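Local coordinates for protein fatty acyl CoA synthetase FADD13 (FATTY-ACYL-CoA SYNTHETASE) (Mycobacterium tuberculosis, PDB 3R44) that belongs to the ANL superfamily of AMP-binding enzymes, as a fatty acyl-CoA synthetase with a large N-terminal and a small C-terminal domain, at residues 21-26 and 48-53; 52-57 and 161-166; 208-213 and 233-238. All coordinates share one frame; numbering follows the deposited sequence.

Contact 1: 21-26 and 48-53; sequences MLRQRA and QMNALA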
ATOM      1  N   MET A  21      -3.909  23.066   0.145  1.00 13.65           N
ATOM      2  CA  MET A  21      -4.833  22.468  -0.804  1.00 14.22           C
ATOM      3  C   MET A  21      -6.189  22.161  -0.189  1.00 12.93           C
ATOM      4  O   MET A  21      -7.258  22.375  -0.819  1.00 13.41           O
ATOM      5  CB  MET A  21      -4.249  21.239  -1.519  1.00 14.29           C
ATOM      6  CG  MET A  21      -5.108  20.753  -2.628  1.00 18.92           C
ATOM      7  SD  MET A  21      -4.528  19.212  -3.388  1.00 26.91           S
ATOM      8  CE  MET A  21      -4.931  18.136  -1.964  1.00 22.64           C
ATOM      9  N   LEU A  22      -6.195  21.619   0.998  1.00 13.05           N
ATOM     10  CA  LEU A  22      -7.450  21.394   1.682  1.00 13.86           C
ATOM     11  C   LEU A  22      -8.205  22.707   1.877  1.00 13.47           C
ATOM     12  O   LEU A  22      -9.446  22.751   1.724  1.00 13.14           O
ATOM     13  CB  LEU A  22      -7.212  20.726   3.035  1.00 13.62           C
ATOM     14  CG  LEU A  22      -8.409  20.525   3.959  1.00 12.47           C
ATOM     15  CD1 LEU A  22      -9.454  19.519   3.225  1.00 13.22           C
ATOM     16  CD2 LEU A  22      -8.083  20.044   5.405  1.00 15.72           C
ATOM     17  N   ARG A  23      -7.498  23.743   2.280  1.00 13.67           N
ATOM     18  CA  ARG A  23      -8.135  25.054   2.461  1.00 14.38           C
ATOM     19  C   ARG A  23      -8.761  25.549   1.157  1.00 13.28           C
ATOM     20  O   ARG A  23      -9.838  26.119   1.153  1.00 14.19           O
ATOM     21  CB  ARG A  23      -7.164  26.076   3.041  1.00 14.56           C
ATOM     22  CG  ARG A  23      -7.828  27.349   3.346  1.00 19.48           C
ATOM     23  CD  ARG A  23      -6.846  28.467   3.336  1.00 24.93           C
ATOM     24  NE  ARG A  23      -7.453  29.679   3.920  1.00 29.64           N
ATOM     25  CZ  ARG A  23      -7.947  30.692   3.221  1.00 33.14           C
ATOM     26  NH1 ARG A  23      -7.926  30.669   1.879  1.00 34.86           N
ATOM     27  NH2 ARG A  23      -8.451  31.748   3.870  1.00 35.07           N
ATOM     28  N   GLN A  24      -8.095  25.297   0.049  1.00 12.27           N
ATOM     29  CA  GLN A  24      -8.599  25.703  -1.259  1.00 13.52           C
ATOM     30  C   GLN A  24      -9.840  24.894  -1.620  1.00 13.58           C
ATOM     31  O   GLN A  24     -10.810  25.462  -2.119  1.00 13.36           O
ATOM     32  CB  GLN A  24      -7.527  25.584  -2.303  1.00 13.64           C
ATOM     33  CG  GLN A  24      -6.443  26.627  -2.137  1.00 15.08           C
ATOM     34  CD  GLN A  24      -5.289  26.451  -3.081  1.00 18.63           C
ATOM     35  OE1 GLN A  24      -4.997  25.354  -3.517  1.00 18.85           O
ATOM     36  NE2 GLN A  24      -4.615  27.553  -3.403  1.00 17.45           N
ATOM     37  N   ARG A  25      -9.870  23.603  -1.266  1.00 12.04           N
ATOM     38  CA  ARG A  25     -11.100  22.784  -1.517  1.00 12.95           C
ATOM     39  C   ARG A  25     -12.219  23.303  -0.635  1.00 11.96           C
ATOM     40  O   ARG A  25     -13.358  23.432  -1.084  1.00 12.94           O
ATOM     41  CB  ARG A  25     -10.845  21.305  -1.337  1.00 11.16           C
ATOM     42  CG  ARG A  25     -12.102  20.446  -1.415  1.00 12.81           C
ATOM     43  CD  ARG A  25     -12.965  20.600  -2.639  1.00 11.44           C
ATOM     44  NE  ARG A  25     -12.273  20.226  -3.834  1.00 13.63           N
ATOM     45  CZ  ARG A  25     -12.707  20.477  -5.043  1.00 16.12           C
ATOM     46  NH1 ARG A  25     -13.836  21.132  -5.208  1.00 18.18           N
ATOM     47  NH2 ARG A  25     -12.003  20.090  -6.093  1.00 17.48           N
ATOM     48  N   ALA A  26     -11.864  23.760   0.578  1.00 12.31           N
ATOM     49  CA  ALA A  26     -12.851  24.325   1.456  1.00 14.18           C
ATOM     50  C   ALA A  26     -13.333  25.706   0.968  1.00 16.29           C
ATOM     51  O   ALA A  26     -14.322  26.218   1.448  1.00 19.10           O
ATOM     52  CB  ALA A  26     -12.367  24.426   2.881  1.00 14.22           C
ATOM     53  N   GLN A  48     -15.728  22.441   7.511  1.00 17.38           N
ATOM     54  CA  GLN A  48     -15.495  21.872   8.868  1.00 17.15           C
ATOM     55  C   GLN A  48     -14.211  21.066   8.959  1.00 16.55           C
ATOM     56  O   GLN A  48     -13.484  21.145   9.966  1.00 16.48           O
ATOM     57  CB  GLN A  48     -16.656  21.019   9.355  1.00 17.20           C
ATOM     58  CG  GLN A  48     -17.949  21.801   9.400  1.00 19.30           C
ATOM     59  CD  GLN A  48     -19.159  20.922   9.655  1.00 27.87           C
ATOM     60  OE1 GLN A  48     -19.412  19.916   8.954  1.00 21.05           O
ATOM     61  NE2 GLN A  48     -19.943  21.314  10.637  1.00 28.58           N
ATOM     62  N   MET A  49     -13.903  20.328   7.900  1.00 15.93           N
ATOM     63  CA  MET A  49     -12.715  19.544   7.931  1.00 16.68           C
ATOM     64  C   MET A  49     -11.481  20.486   7.981  1.00 16.47           C
ATOM     65  O   MET A  49     -10.516  20.212   8.710  1.00 16.05           O
ATOM     66  CB  MET A  49     -12.625  18.652   6.704  1.00 17.20           C
ATOM     67  CG  MET A  49     -11.474  17.684   6.845  1.00 25.18           C
ATOM     68  SD  MET A  49     -11.801  16.215   5.889  1.00 36.13           S
ATOM     69  CE  MET A  49     -10.955  16.680   4.416  1.00 35.04           C
ATOM     70  N   ASN A  50     -11.487  21.537   7.149  1.00 15.76           N
ATOM     71  CA  ASN A  50     -10.397  22.500   7.155  1.00 15.76           C
ATOM     72  C   ASN A  50     -10.254  23.124   8.568  1.00 15.57           C
ATOM     73  O   ASN A  50      -9.133  23.259   9.106  1.00 16.63           O
ATOM     74  CB  ASN A  50     -10.542  23.603   6.092  1.00 15.42           C
ATOM     75  CG  ASN A  50      -9.313  24.449   5.994  1.00 14.59           C
ATOM     76  OD1 ASN A  50      -8.219  23.936   5.684  1.00 18.34           O
ATOM     77  ND2 ASN A  50      -9.422  25.703   6.397  1.00 17.97           N
ATOM     78  N   ALA A  51     -11.380  23.477   9.199  1.00 16.61           N
ATOM     79  CA  ALA A  51     -11.350  24.042  10.554  1.00 16.78           C
ATOM     80  C   ALA A  51     -10.792  23.058  11.574  1.00 16.75           C
ATOM     81  O   ALA A  51      -9.991  23.409  12.405  1.00 16.67           O
ATOM     82  CB  ALA A  51     -12.723  24.518  10.971  1.00 18.28           C
ATOM     83  N   LEU A  52     -11.114  21.792  11.454  1.00 15.63           N
ATOM     84  CA  LEU A  52     -10.551  20.826  12.383  1.00 15.17           C
ATOM     85  C   LEU A  52      -9.048  20.617  12.115  1.00 14.19           C
ATOM     86  O   LEU A  52      -8.284  20.401  13.051  1.00 16.69           O
ATOM     87  CB  LEU A  52     -11.231  19.474  12.254  1.00 15.47           C
ATOM     88  CG  LEU A  52     -10.787  18.372  13.192  1.00 15.29           C
ATOM     89  CD1 LEU A  52     -10.895  18.774  14.640  1.00 17.27           C
ATOM     90  CD2 LEU A  52     -11.717  17.138  12.993  1.00 16.77           C
ATOM     91  N   ALA A  53      -8.634  20.597  10.850  1.00 13.94           N
ATOM     92  CA  ALA A  53      -7.196  20.579  10.553  1.00 14.19           C
ATOM     93  C   ALA A  53      -6.455  21.748  11.209  1.00 15.29           C
ATOM     94  O   ALA A  53      -5.338  21.587  11.725  1.00 14.67           O
ATOM     95  CB  ALA A  53      -6.948  20.545   9.007  1.00 13.98           C
TER
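Leu22 and Asn50 meet where two helices of the AMP-binding fold, 18-28 and 46-62, pack antiparallel but inclined. The short segments run at 148° to each other, with axes 9.1 Å apart at closest approach. Apolar contacts come first. The two methyl branches of Leu22 part company: CD1 goes to Met49, and CD2 lies 3.8 Å from Ala53 CB. CD2 also rests near the backbone of Asn50. Ala26 CB touches Asn50 CB at 3.8 Å, one turn further along the helix. Tyr86 of helix 79-91 touches both Leu22 and Ala53, and so extends this apolar patch.

The amide of Asn50 lies against Arg23. A chi1 of -172° directs its CG toward helix 18-28. The carbonyl OD1 sits 3.4 Å from Arg23 CA, and ND2 lies beside Arg23 CG. These are packing contacts; the amide is satisfied from outside the helix pair, OD1 by Lys90 NZ and ND2 by Glu162 OE2. The Arg23 chain runs extended from CG to NE. Its guanidinium lies off the interface, with a long, weak ion pair to Glu162 OE2. The tightest carbon pair is Leu22 CD1 to Met49 CE at 3.4 Å, where the two side chains cross at about a right angle.

Contact 2: 52-57 and 161-166; sequences LANRCA and DEPAVE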
ATOM      1  N   LEU A  52     -11.114  21.792  11.454  1.00 15.63           N
ATOM      2  CA  LEU A  52     -10.551  20.826  12.383  1.00 15.17           C
ATOM      3  C   LEU A  52      -9.048  20.617  12.115  1.00 14.19           C
ATOM      4  O   LEU A  52      -8.284  20.401  13.051  1.00 16.69           O
ATOM      5  CB  LEU A  52     -11.231  19.474  12.254  1.00 15.47           C
ATOM      6  CG  LEU A  52     -10.787  18.372  13.192  1.00 15.29           C
ATOM      7  CD1 LEU A  52     -10.895  18.774  14.640  1.00 17.27           C
ATOM      8  CD2 LEU A  52     -11.717  17.138  12.993  1.00 16.77           C
ATOM      9  N   ALA A  53      -8.634  20.597  10.850  1.00 13.94           N
ATOM     10  CA  ALA A  53      -7.196  20.579  10.553  1.00 14.19           C
ATOM     11  C   ALA A  53      -6.455  21.748  11.209  1.00 15.29           C
ATOM     12  O   ALA A  53      -5.338  21.587  11.725  1.00 14.67           O
ATOM     13  CB  ALA A  53      -6.948  20.545   9.007  1.00 13.98           C
ATOM     14  N   ASN A  54      -7.082  22.928  11.223  1.00 15.37           N
ATOM     15  CA  ASN A  54      -6.502  24.081  11.876  1.00 17.06           C
ATOM     16  C   ASN A  54      -6.389  23.879  13.373  1.00 17.40           C
ATOM     17  O   ASN A  54      -5.380  24.237  13.974  1.00 17.93           O
ATOM     18  CB  ASN A  54      -7.297  25.352  11.598  1.00 17.53           C
ATOM     19  CG  ASN A  54      -7.119  25.834  10.171  1.00 19.79           C
ATOM     20  OD1 ASN A  54      -6.248  25.352   9.481  1.00 18.93           O
ATOM     21  ND2 ASN A  54      -8.006  26.719   9.702  1.00 20.54           N
ATOM     22  N   ARG A  55      -7.442  23.356  13.968  1.00 17.57           N
ATOM     23  CA  ARG A  55      -7.378  22.972  15.399  1.00 19.33           C
ATOM     24  C   ARG A  55      -6.278  21.927  15.696  1.00 19.01           C
ATOM     25  O   ARG A  55      -5.572  22.060  16.693  1.00 19.75           O
ATOM     26  CB  ARG A  55      -8.748  22.503  15.898  1.00 19.53           C
ATOM     27  CG  ARG A  55      -9.784  23.645  15.948  1.00 23.35           C
ATOM     28  CD  ARG A  55     -10.990  23.356  16.814  1.00 31.54           C
ATOM     29  NE  ARG A  55     -12.149  23.559  15.957  1.00 38.35           N
ATOM     30  CZ  ARG A  55     -12.946  24.629  15.907  1.00 44.87           C
ATOM     31  NH1 ARG A  55     -12.836  25.638  16.774  1.00 47.11           N
ATOM     32  NH2 ARG A  55     -13.923  24.643  14.989  1.00 47.21           N
ATOM     33  N   CYS A  56      -6.114  20.928  14.821  1.00 19.25           N
ATOM     34  CA  CYS A  56      -5.046  19.942  14.945  1.00 18.79           C
ATOM     35  C   CYS A  56      -3.678  20.641  14.893  1.00 19.25           C
ATOM     36  O   CYS A  56      -2.783  20.331  15.690  1.00 18.83           O
ATOM     37  CB  CYS A  56      -5.126  18.874  13.865  1.00 19.41           C
ATOM     38  SG  CYS A  56      -6.496  17.717  14.183  1.00 21.82           S
ATOM     39  N   ALA A  57      -3.533  21.584  13.962  1.00 18.52           N
ATOM     40  CA  ALA A  57      -2.291  22.327  13.830  1.00 18.76           C
ATOM     41  C   ALA A  57      -1.994  23.146  15.087  1.00 19.92           C
ATOM     42  O   ALA A  57      -0.820  23.252  15.504  1.00 20.20           O
ATOM     43  CB  ALA A  57      -2.353  23.231  12.625  1.00 17.68           C
ATOM     44  N   ASP A 161      -7.529  28.786  13.829  1.00 29.38           N
ATOM     45  CA  ASP A 161      -6.769  29.788  13.069  1.00 29.85           C
ATOM     46  C   ASP A 161      -6.059  29.099  11.927  1.00 27.84           C
ATOM     47  O   ASP A 161      -5.423  28.090  12.126  1.00 26.05           O
ATOM     48  CB  ASP A 161      -5.655  30.417  13.938  1.00 30.94           C
ATOM     49  CG  ASP A 161      -6.178  31.206  15.165  1.00 35.43           C
ATOM     50  OD1 ASP A 161      -7.268  31.818  15.060  1.00 34.06           O
ATOM     51  OD2 ASP A 161      -5.461  31.248  16.229  1.00 38.81           O
ATOM     52  N   GLU A 162      -6.078  29.672  10.745  1.00 26.68           N
ATOM     53  CA  GLU A 162      -5.267  29.129   9.690  1.00 26.38           C
ATOM     54  C   GLU A 162      -3.775  29.453   9.991  1.00 27.46           C
ATOM     55  O   GLU A 162      -3.444  30.629  10.156  1.00 28.13           O
ATOM     56  CB  GLU A 162      -5.767  29.758   8.388  1.00 26.22           C
ATOM     57  CG  GLU A 162      -5.295  29.138   7.146  1.00 26.16           C
ATOM     58  CD  GLU A 162      -5.874  27.788   6.893  1.00 23.31           C
ATOM     59  OE1 GLU A 162      -5.009  26.942   6.583  1.00 25.36           O
ATOM     60  OE2 GLU A 162      -7.161  27.568   6.967  1.00 18.45           O
ATOM     61  N   PRO A 163      -2.894  28.446  10.132  1.00 27.60           N
ATOM     62  CA  PRO A 163      -1.484  28.799  10.366  1.00 29.84           C
ATOM     63  C   PRO A 163      -0.823  29.547   9.202  1.00 32.23           C
ATOM     64  O   PRO A 163      -1.220  29.390   8.052  1.00 31.03           O
ATOM     65  CB  PRO A 163      -0.787  27.431  10.511  1.00 29.38           C
ATOM     66  CG  PRO A 163      -1.934  26.445  10.744  1.00 28.34           C
ATOM     67  CD  PRO A 163      -3.076  26.994  10.002  1.00 26.04           C
ATOM     68  N   ALA A 164       0.207  30.314   9.502  1.00 34.68           N
ATOM     69  CA  ALA A 164       1.050  30.863   8.459  1.00 37.74           C
ATOM     70  C   ALA A 164       1.668  29.635   7.795  1.00 38.29           C
ATOM     71  O   ALA A 164       2.406  28.871   8.421  1.00 40.50           O
ATOM     72  CB  ALA A 164       2.131  31.785   9.065  1.00 39.08           C
ATOM     73  N   VAL A 165       1.308  29.367   6.556  1.00 37.77           N
ATOM     74  CA  VAL A 165       1.836  28.181   5.901  1.00 36.10           C
ATOM     75  C   VAL A 165       2.920  28.694   4.971  1.00 36.18           C
ATOM     76  O   VAL A 165       2.639  29.537   4.094  1.00 36.67           O
ATOM     77  CB  VAL A 165       0.732  27.419   5.115  1.00 35.08           C
ATOM     78  CG1 VAL A 165       1.312  26.248   4.347  1.00 33.62           C
ATOM     79  CG2 VAL A 165      -0.351  26.943   6.032  1.00 33.86           C
ATOM     80  N   GLU A 166       4.161  28.299   5.198  1.00 35.50           N
ATOM     81  CA  GLU A 166       5.299  28.843   4.391  1.00 35.32           C
ATOM     82  C   GLU A 166       6.275  27.728   4.003  1.00 31.32           C
ATOM     83  O   GLU A 166       7.496  27.918   3.925  1.00 33.87           O
ATOM     84  CB  GLU A 166       6.014  29.953   5.135  1.00 37.98           C
ATOM     85  CG  GLU A 166       6.659  29.543   6.470  1.00 42.28           C
ATOM     86  CD  GLU A 166       6.750  30.697   7.475  1.00 47.62           C
ATOM     87  OE1 GLU A 166       5.791  31.517   7.575  1.00 48.71           O
ATOM     88  OE2 GLU A 166       7.783  30.754   8.179  1.00 50.48           O
TER
HETATM   89  O   HOH W   1      -3.840  26.453  13.723  1.00 12.25           O
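Asn54 ND2 donates a hydrogen bond to Glu162 OE2 at 3.0 Å, with an N-H...acceptor angle of 159°. In the N-terminal AMP-binding domain, this helix side chain clamps the loop between helix 148-157 and strand 172-178 to helix 46-62, through a polar cluster of Asn, Glu and Lys side chains. The acceptor lies almost in the amide plane, yet the donor stands well above the carboxylate plane. The two flat groups are turned 79° apart.

The Glu162 side chain reaches the helix by a bend. The bond from CA to CB points away from the helix, but the turn at chi2 (70°) brings CD, and with it the carboxylate, back to the amide. The other contacts are packing and a water bridge. Asn54 CB lies 3.4 Å from Asp161 O. Pro163 puts two ring atoms against the helix: CD is 3.6 Å from Asn54 OD1, and CG is 3.7 Å from Ala57 CB. Water 1 donates to Asn54 O and to Asp161 O, at 2.7 and 2.8 Å, and links the two backbones.

Asn54 ND2 also bonds to Ala160 O, so the loop is gripped at two points by one amide nitrogen. Lys90 forms a salt bridge with Glu162 OE1. With Asn50 as the second amide donor, the carboxylate is met by a cation and two amides, a setting that would probably favour its charged form.

Contact 3: 208-213 and 233-238; sequences VRYRDR and AMRGVT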
ATOM      1  N   VAL A 208     -12.785   9.390 -11.831  1.00 16.60           N
ATOM      2  CA  VAL A 208     -13.280   9.994 -10.587  1.00 17.44           C
ATOM      3  C   VAL A 208     -13.880  11.358 -10.934  1.00 18.46           C
ATOM      4  O   VAL A 208     -13.352  12.061 -11.838  1.00 20.32           O
ATOM      5  CB  VAL A 208     -12.199  10.117  -9.516  1.00 18.18           C
ATOM      6  CG1 VAL A 208     -11.024  11.011  -9.980  1.00 20.10           C
ATOM      7  CG2 VAL A 208     -12.818  10.617  -8.162  1.00 18.13           C
ATOM      8  N   ARG A 209     -14.989  11.709 -10.270  1.00 16.85           N
ATOM      9  CA  ARG A 209     -15.813  12.882 -10.628  1.00 17.09           C
ATOM     10  C   ARG A 209     -16.078  13.765  -9.427  1.00 17.11           C
ATOM     11  O   ARG A 209     -16.132  13.284  -8.298  1.00 13.96           O
ATOM     12  CB  ARG A 209     -17.136  12.401 -11.214  1.00 17.84           C
ATOM     13  CG  ARG A 209     -16.973  11.431 -12.372  1.00 17.76           C
ATOM     14  CD  ARG A 209     -18.308  10.899 -12.832  1.00 21.29           C
ATOM     15  NE  ARG A 209     -18.096   9.807 -13.755  1.00 22.00           N
ATOM     16  CZ  ARG A 209     -19.083   9.080 -14.261  1.00 25.06           C
ATOM     17  NH1 ARG A 209     -20.337   9.315 -13.904  1.00 24.12           N
ATOM     18  NH2 ARG A 209     -18.800   8.098 -15.106  1.00 26.42           N
ATOM     19  N   TYR A 210     -16.203  15.062  -9.685  1.00 17.72           N
ATOM     20  CA  TYR A 210     -16.623  16.021  -8.690  1.00 16.94           C
ATOM     21  C   TYR A 210     -17.884  15.520  -8.029  1.00 17.71           C
ATOM     22  O   TYR A 210     -18.804  15.072  -8.717  1.00 15.43           O
ATOM     23  CB  TYR A 210     -16.884  17.355  -9.338  1.00 18.72           C
ATOM     24  CG  TYR A 210     -17.357  18.426  -8.373  1.00 20.34           C
ATOM     25  CD1 TYR A 210     -16.688  18.661  -7.183  1.00 21.69           C
ATOM     26  CD2 TYR A 210     -18.490  19.204  -8.651  1.00 26.03           C
ATOM     27  CE1 TYR A 210     -17.124  19.679  -6.272  1.00 25.51           C
ATOM     28  CE2 TYR A 210     -18.929  20.212  -7.750  1.00 27.32           C
ATOM     29  CZ  TYR A 210     -18.228  20.430  -6.560  1.00 30.32           C
ATOM     30  OH  TYR A 210     -18.635  21.400  -5.664  1.00 34.61           O
ATOM     31  N   ARG A 211     -17.905  15.578  -6.697  1.00 16.99           N
ATOM     32  CA  ARG A 211     -19.010  15.138  -5.847  1.00 17.53           C
ATOM     33  C   ARG A 211     -19.176  13.590  -5.749  1.00 17.49           C
ATOM     34  O   ARG A 211     -20.112  13.131  -5.101  1.00 18.95           O
ATOM     35  CB  ARG A 211     -20.335  15.835  -6.249  1.00 19.12           C
ATOM     36  CG  ARG A 211     -20.253  17.359  -6.178  1.00 24.14           C
ATOM     37  CD  ARG A 211     -21.554  18.142  -6.343  1.00 33.02           C
ATOM     38  NE  ARG A 211     -22.327  18.013  -5.113  1.00 42.24           N
ATOM     39  CZ  ARG A 211     -22.503  18.961  -4.192  1.00 47.72           C
ATOM     40  NH1 ARG A 211     -22.019  20.196  -4.357  1.00 49.88           N
ATOM     41  NH2 ARG A 211     -23.212  18.674  -3.102  1.00 51.56           N
ATOM     42  N   ASP A 212     -18.260  12.794  -6.337  1.00 17.65           N
ATOM     43  CA  ASP A 212     -18.285  11.347  -6.107  1.00 15.89           C
ATOM     44  C   ASP A 212     -18.167  11.117  -4.570  1.00 15.94           C
ATOM     45  O   ASP A 212     -17.612  11.923  -3.817  1.00 14.71           O
ATOM     46  CB  ASP A 212     -17.126  10.604  -6.798  1.00 16.28           C
ATOM     47  CG  ASP A 212     -17.411  10.202  -8.234  1.00 17.97           C
ATOM     48  OD1 ASP A 212     -18.591  10.193  -8.680  1.00 18.17           O
ATOM     49  OD2 ASP A 212     -16.430   9.848  -8.975  1.00 15.62           O
ATOM     50  N   ARG A 213     -18.724   9.994  -4.137  1.00 15.73           N
ATOM     51  CA  ARG A 213     -18.652   9.528  -2.769  1.00 14.70           C
ATOM     52  C   ARG A 213     -17.859   8.236  -2.739  1.00 14.17           C
ATOM     53  O   ARG A 213     -18.171   7.273  -3.467  1.00 13.37           O
ATOM     54  CB  ARG A 213     -20.066   9.351  -2.226  1.00 14.90           C
ATOM     55  CG  ARG A 213     -20.852  10.570  -2.428  1.00 16.82           C
ATOM     56  CD  ARG A 213     -22.257  10.565  -1.915  1.00 18.01           C
ATOM     57  NE  ARG A 213     -22.461  10.441  -0.471  1.00 16.39           N
ATOM     58  CZ  ARG A 213     -22.531  11.461   0.376  1.00 20.19           C
ATOM     59  NH1 ARG A 213     -22.298  12.676  -0.059  1.00 20.09           N
ATOM     60  NH2 ARG A 213     -22.833  11.258   1.662  1.00 20.71           N
ATOM     61  N   ALA A 233      -9.778  15.291  -1.483  1.00 14.38           N
ATOM     62  CA  ALA A 233      -9.826  16.742  -1.362  1.00 14.60           C
ATOM     63  C   ALA A 233      -9.493  17.441  -2.682  1.00 14.39           C
ATOM     64  O   ALA A 233     -10.093  18.461  -3.060  1.00 15.58           O
ATOM     65  CB  ALA A 233      -8.900  17.222  -0.235  1.00 13.43           C
ATOM     66  N   MET A 234      -8.502  16.930  -3.378  1.00 14.28           N
ATOM     67  CA  MET A 234      -8.113  17.491  -4.661  1.00 15.52           C
ATOM     68  C   MET A 234      -9.270  17.552  -5.651  1.00 16.67           C
ATOM     69  O   MET A 234      -9.500  18.583  -6.278  1.00 16.41           O
ATOM     70  CB  MET A 234      -6.945  16.701  -5.283  1.00 16.07           C
ATOM     71  CG  MET A 234      -6.596  17.221  -6.621  1.00 20.66           C
ATOM     72  SD  MET A 234      -5.027  16.561  -7.165  1.00 25.19           S
ATOM     73  CE  MET A 234      -3.975  16.902  -5.768  1.00 30.13           C
ATOM     74  N   ARG A 235     -10.038  16.480  -5.733  1.00 15.06           N
ATOM     75  CA  ARG A 235     -11.117  16.387  -6.724  1.00 15.44           C
ATOM     76  C   ARG A 235     -12.490  16.818  -6.159  1.00 15.27           C
ATOM     77  O   ARG A 235     -13.414  17.057  -6.937  1.00 18.20           O
ATOM     78  CB  ARG A 235     -11.132  14.970  -7.277  1.00 14.23           C
ATOM     79  CG  ARG A 235     -12.325  14.521  -8.222  1.00 17.62           C
ATOM     80  CD  ARG A 235     -12.327  15.134  -9.619  1.00 19.35           C
ATOM     81  NE  ARG A 235     -12.830  16.484  -9.589  1.00 21.44           N
ATOM     82  CZ  ARG A 235     -13.108  17.229 -10.660  1.00 21.84           C
ATOM     83  NH1 ARG A 235     -13.591  18.436 -10.460  1.00 19.49           N
ATOM     84  NH2 ARG A 235     -12.929  16.774 -11.911  1.00 24.05           N
ATOM     85  N   GLY A 236     -12.642  16.928  -4.842  1.00 13.74           N
ATOM     86  CA  GLY A 236     -13.934  17.266  -4.254  1.00 14.42           C
ATOM     87  C   GLY A 236     -14.849  16.058  -4.141  1.00 14.21           C
ATOM     88  O   GLY A 236     -16.022  16.050  -4.561  1.00 17.31           O
ATOM     89  N   VAL A 237     -14.309  15.040  -3.522  1.00 14.08           N
ATOM     90  CA  VAL A 237     -14.971  13.734  -3.321  1.00 14.32           C
ATOM     91  C   VAL A 237     -15.302  13.647  -1.867  1.00 14.67           C
ATOM     92  O   VAL A 237     -14.529  14.115  -1.024  1.00 15.99           O
ATOM     93  CB  VAL A 237     -13.975  12.678  -3.685  1.00 13.71           C
ATOM     94  CG1 VAL A 237     -14.392  11.278  -3.213  1.00 14.33           C
ATOM     95  CG2 VAL A 237     -13.801  12.708  -5.226  1.00 15.75           C
ATOM     96  N   THR A 238     -16.426  13.040  -1.533  1.00 13.80           N
ATOM     97  CA  THR A 238     -16.801  12.830  -0.156  1.00 13.24           C
ATOM     98  C   THR A 238     -16.263  11.482   0.282  1.00 13.49           C
ATOM     99  O   THR A 238     -16.617  10.463  -0.296  1.00 13.95           O
ATOM    100  CB  THR A 238     -18.327  12.838  -0.014  1.00 13.26           C
ATOM    101  OG1 THR A 238     -18.862  14.064  -0.514  1.00 17.16           O
ATOM    102  CG2 THR A 238     -18.807  12.714   1.461  1.00 13.73           C
TER
HETATM  103  O   HOH W   2     -12.447  14.101 -13.492  0.50  7.90           O
HETATM  104  O   HOH W   3     -20.804  13.945  -2.639  1.00  8.37           O
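Gly236 O accepts a hydrogen bond from Arg211 N at 2.9 Å, and Asp212 O accepts one from Thr238 N at 2.8 Å. The second leads into a parallel bridge of Arg213 with Thr238, which opens strands 213-216 and 238-241, neighbours in the large mixed sheet. Helix 223-235 connects these strands as a beta-alpha-beta crossover. Arg213 CA makes a CA-H...O contact with Thr238 O.

Side chains pack around this backbone core. Val208 CG2 meets Val237 CG2 at 3.7 Å. Arg235 bends at chi2 (71°), which places CD near Val208 O, and again at chi3. One face of its guanidinium lies over CB and the backbone N of Tyr210, with NH1 3.6 Å from Tyr210 CB. Water 2 joins Arg235 NH2 to Val208 O. Thr238 CG2 lies over one face of the Arg213 guanidinium, and water 3 ties Arg213 NH1, Thr238 OG1 and Arg211 O together.

A type II turn from Arg209 to Asp212 shapes the loop. Asp212 N bonds to Arg209 O, and Asp212 OD2 takes Arg209 N at 2.7 Å. Gly236, just after the helix, has positive phi (81°); a CB here would clash with Tyr210 CD1 and the preceding carbonyl. Further out, Gln33 O accepts from Thr238 OG1. Buried Asp212 and Arg213 form salt bridges with Arg287 and Glu257, which probably offsets the cost of burying their charges.

Contacts 1 and 2 share helix 46-62 and the residues Leu52 and Ala53; their centres are about 9 Å apart. Glu162 OE2 of contact 2 lies 3.0 Å from Asn50 ND2 of contact 1, so one carboxylate serves both. Contact 3 lies about 14 Å from contact 1, centre to centre. Arg25 bridges them: NE lies 2.9 Å from Ala233 O and NH2 2.9 Å from Met234 O, probable hydrogen bonds. Met21 SD also packs on Met234 CE. The centres of contacts 2 and 3 are about 23 Å apart, their nearest atoms about 10 Å. The bound histidine is about 10 Å from the Leu22 side chain, and about 13 Å from those of Glu162 and Arg235.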